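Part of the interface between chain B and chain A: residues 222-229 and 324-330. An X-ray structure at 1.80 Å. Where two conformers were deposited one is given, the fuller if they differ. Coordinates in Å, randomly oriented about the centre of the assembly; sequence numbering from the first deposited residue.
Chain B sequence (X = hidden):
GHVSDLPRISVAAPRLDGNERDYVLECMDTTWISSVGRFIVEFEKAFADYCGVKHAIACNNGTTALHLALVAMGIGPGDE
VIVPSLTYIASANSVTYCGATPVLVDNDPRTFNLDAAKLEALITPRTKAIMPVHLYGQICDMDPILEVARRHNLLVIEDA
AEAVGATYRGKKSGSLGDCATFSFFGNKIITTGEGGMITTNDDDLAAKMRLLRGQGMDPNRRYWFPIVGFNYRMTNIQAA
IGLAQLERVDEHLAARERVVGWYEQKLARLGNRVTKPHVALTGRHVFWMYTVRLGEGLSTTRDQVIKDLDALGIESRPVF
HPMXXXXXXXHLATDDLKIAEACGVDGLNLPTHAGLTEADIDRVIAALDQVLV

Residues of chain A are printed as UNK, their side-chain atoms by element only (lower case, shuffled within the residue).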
# COMPACT_ATOMS: atom_id res chain seq x y z
N ARG B 222 1.51 -21.03 -9.18
CA ARG B 222 1.11 -19.75 -9.74
C ARG B 222 -0.36 -19.70 -10.19
O ARG B 222 -0.90 -20.72 -10.64
CB ARG B 222 2.15 -19.33 -10.77
CG ARG B 222 1.78 -18.20 -11.66
CD ARG B 222 2.40 -16.93 -11.23
NE ARG B 222 3.02 -16.39 -12.43
CZ ARG B 222 3.00 -15.11 -12.77
NH1 ARG B 222 2.40 -14.22 -11.97
NH2 ARG B 222 3.61 -14.73 -13.89
N TYR B 223 -1.04 -18.58 -9.93
CA TYR B 223 -2.45 -18.41 -10.27
C TYR B 223 -3.45 -19.03 -9.29
O TYR B 223 -4.67 -18.88 -9.42
CB TYR B 223 -2.79 -18.76 -11.73
CG TYR B 223 -1.82 -18.15 -12.72
CD1 TYR B 223 -1.63 -16.75 -12.80
CD2 TYR B 223 -1.02 -18.96 -13.54
CE1 TYR B 223 -0.68 -16.18 -13.67
CE2 TYR B 223 -0.08 -18.39 -14.43
CZ TYR B 223 0.09 -17.02 -14.47
OH TYR B 223 1.02 -16.46 -15.32
N TRP B 224 -2.91 -19.72 -8.29
CA TRP B 224 -3.75 -20.39 -7.33
C TRP B 224 -3.61 -19.67 -6.00
O TRP B 224 -2.50 -19.49 -5.48
CB TRP B 224 -3.24 -21.79 -7.17
CG TRP B 224 -4.18 -22.53 -6.37
CD1 TRP B 224 -4.04 -22.92 -5.10
CD2 TRP B 224 -5.43 -23.06 -6.84
NE1 TRP B 224 -5.14 -23.64 -4.70
CE2 TRP B 224 -5.99 -23.77 -5.77
CE3 TRP B 224 -6.10 -23.03 -8.06
CZ2 TRP B 224 -7.26 -24.37 -5.86
CZ3 TRP B 224 -7.29 -23.68 -8.19
CH2 TRP B 224 -7.90 -24.31 -7.08
N PHE B 225 -4.75 -19.30 -5.43
CA PHE B 225 -4.79 -18.56 -4.16
C PHE B 225 -5.43 -19.31 -2.99
O PHE B 225 -6.62 -19.38 -2.89
CB PHE B 225 -5.55 -17.27 -4.40
CG PHE B 225 -4.93 -16.40 -5.45
CD1 PHE B 225 -4.93 -16.81 -6.77
CD2 PHE B 225 -4.23 -15.25 -5.08
CE1 PHE B 225 -4.32 -16.06 -7.73
CE2 PHE B 225 -3.64 -14.44 -6.04
CZ PHE B 225 -3.65 -14.88 -7.37
N PRO B 226 -4.60 -19.81 -2.07
CA PRO B 226 -5.07 -20.61 -0.96
C PRO B 226 -5.65 -19.83 0.22
O PRO B 226 -6.33 -20.40 1.06
CB PRO B 226 -3.80 -21.34 -0.53
CG PRO B 226 -2.66 -20.37 -1.02
CD PRO B 226 -3.14 -19.91 -2.30
N ILE B 227 -5.38 -18.54 0.30
CA ILE B 227 -5.87 -17.76 1.42
C ILE B 227 -6.14 -16.36 0.90
O ILE B 227 -5.85 -16.09 -0.25
CB ILE B 227 -4.84 -17.83 2.57
CG1 ILE B 227 -4.70 -19.29 3.02
CG2 ILE B 227 -5.33 -17.09 3.77
CD1 ILE B 227 -3.32 -19.76 3.40
N VAL B 228 -6.76 -15.50 1.72
CA VAL B 228 -7.05 -14.11 1.32
C VAL B 228 -5.80 -13.36 1.72
O VAL B 228 -5.32 -13.47 2.87
CB VAL B 228 -8.27 -13.54 2.09
CG1 VAL B 228 -8.48 -11.97 1.91
CG2 VAL B 228 -9.46 -14.39 1.72
N GLY B 229 -5.25 -12.60 0.79
CA GLY B 229 -4.05 -11.85 1.13
C GLY B 229 -4.25 -10.38 0.79
O GLY B 229 -5.38 -9.89 0.67
N UNK A 324 -15.00 -19.09 -6.83
CA UNK A 324 -15.68 -20.15 -6.10
C UNK A 324 -14.95 -21.48 -6.22
O UNK A 324 -15.37 -22.48 -5.64
c UNK A 324 -17.39 -20.86 -10.08
c UNK A 324 -17.97 -21.99 -8.28
c UNK A 324 -17.23 -20.22 -6.51
n UNK A 324 -17.12 -20.11 -9.02
c UNK A 324 -17.49 -20.78 -7.87
n UNK A 324 -17.91 -22.01 -9.66
N UNK A 325 -13.89 -21.53 -7.03
CA UNK A 325 -13.24 -22.83 -7.14
C UNK A 325 -11.93 -22.76 -6.37
O UNK A 325 -11.20 -23.72 -6.35
c UNK A 325 -11.87 -22.62 -9.26
c UNK A 325 -11.35 -23.28 -10.61
c UNK A 325 -12.97 -23.40 -8.55
c UNK A 325 -14.20 -23.32 -9.41
N UNK A 326 -11.64 -21.64 -5.73
CA UNK A 326 -10.42 -21.60 -4.96
C UNK A 326 -10.75 -21.57 -3.47
O UNK A 326 -11.83 -21.13 -3.14
s UNK A 326 -7.85 -19.39 -7.23
c UNK A 326 -8.90 -17.95 -7.32
c UNK A 326 -9.51 -20.45 -5.39
c UNK A 326 -8.97 -20.66 -6.78
N UNK A 327 -9.84 -22.01 -2.59
CA UNK A 327 -10.16 -22.10 -1.17
C UNK A 327 -10.83 -20.92 -0.50
O UNK A 327 -11.79 -21.06 0.26
c UNK A 327 -8.07 -23.16 -1.61
c UNK A 327 -8.80 -22.37 -0.54
c UNK A 327 -8.55 -22.63 -2.91
N UNK A 328 -10.34 -19.72 -0.74
CA UNK A 328 -10.96 -18.63 -0.01
C UNK A 328 -12.44 -18.41 -0.29
O UNK A 328 -13.14 -17.92 0.59
c UNK A 328 -9.15 -19.28 -1.51
c UNK A 328 -9.00 -17.87 -1.05
c UNK A 328 -10.08 -17.41 -0.32
N UNK A 329 -12.95 -18.74 -1.48
CA UNK A 329 -14.33 -18.42 -1.81
C UNK A 329 -15.18 -19.61 -2.22
O UNK A 329 -16.28 -19.47 -2.75
c UNK A 329 -13.77 -14.29 -0.70
c UNK A 329 -11.96 -14.44 -2.28
c UNK A 329 -14.40 -15.42 -1.31
c UNK A 329 -12.57 -13.82 -1.19
o UNK A 329 -12.04 -12.71 -0.59
c UNK A 329 -12.56 -15.55 -2.86
c UNK A 329 -14.34 -17.37 -2.94
c UNK A 329 -13.77 -16.07 -2.38
N UNK A 330 -14.64 -20.78 -1.94
CA UNK A 330 -15.32 -22.00 -2.33
C UNK A 330 -16.67 -22.07 -1.63
O UNK A 330 -17.63 -22.67 -2.12
c UNK A 330 -14.46 -23.17 -1.93

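Position 324 carries six side-chain atoms: one carbon leading to a five-membered ring of three carbons and two nitrogens. None is within reach of the 222-229 stretch. The ring is an imidazole, so the residue is His A324; both ring nitrogens are hydrogen-bonded elsewhere in the structure.

Position 325 has four carbons, forked at the first, with one arm two carbons long. The approach is made by its backbone: O of 325 lies 3.4 Å from Trp B224 CH2. Beta-branching with unequal arms defines isoleucine, Ile A325.

At position 326 the side chain is an unbranched run of two carbons, a sulfur and a terminal carbon. Its CA-to-CB bond points toward the chain B stretch. The second carbon stands over one face of the Trp B224 indole, and the sulfur lies 3.6 Å from Phe B225 N and 3.9 Å from Phe B225 CD1, at the edge of that ring. A thioether in that order is methionine, Met A326. Its CG is 3.8 Å from the centroid of the six-membered ring of Trp B224 and 16° off the ring normal, a CH-pi contact; Met A326 SD sits over the same ring, 4.5 Å from the centroid. Phe B225 N donates a weak hydrogen bond to Met A326 SD, with an N-H...S angle of 162°.

Position 327 has three carbons closing a ring onto the backbone N. One ring carbon lies 3.7 Å from Trp B224 CZ2, and CB is 3.5 Å from Pro B226 O. Such a ring is proline's alone: Pro A327, with CD as the carbon near the indole.

Position 328 again has three carbons closed onto the backbone N. CB packs 3.7 Å from Val B228 CG2, and another ring carbon lies 3.7 Å from Ile B227 O. This is Pro A328, that second atom being CG.

Position 329 shows one carbon, then a six-carbon ring bearing an oxygen, which is 3.8 Å from Val B228 CG2. A phenol makes it Tyr A329, its OH satisfied elsewhere in the structure. Tyr A329 N donates to Met A326 O at 3.1 Å, a bond that spans the two prolines.

Position 330 has a single carbon, out of reach of the stretch: Ala A330.

The contact works mainly by apolar packing between a loop of chain B and a mostly loop or turn stretch of chain A, burying 426 Å² in all. Met A326 reaches both Trp B224 and Phe B225, and its sulfur accepts the one, weak, hydrogen bond across the stretches. Beyond it, the two proline rings lie against the backbone of chain B from Phe B225 to Ile B227, with Trp B224 and Val B228 adding side-chain contacts.

Chain A, residues 324-330: HIMPPYA
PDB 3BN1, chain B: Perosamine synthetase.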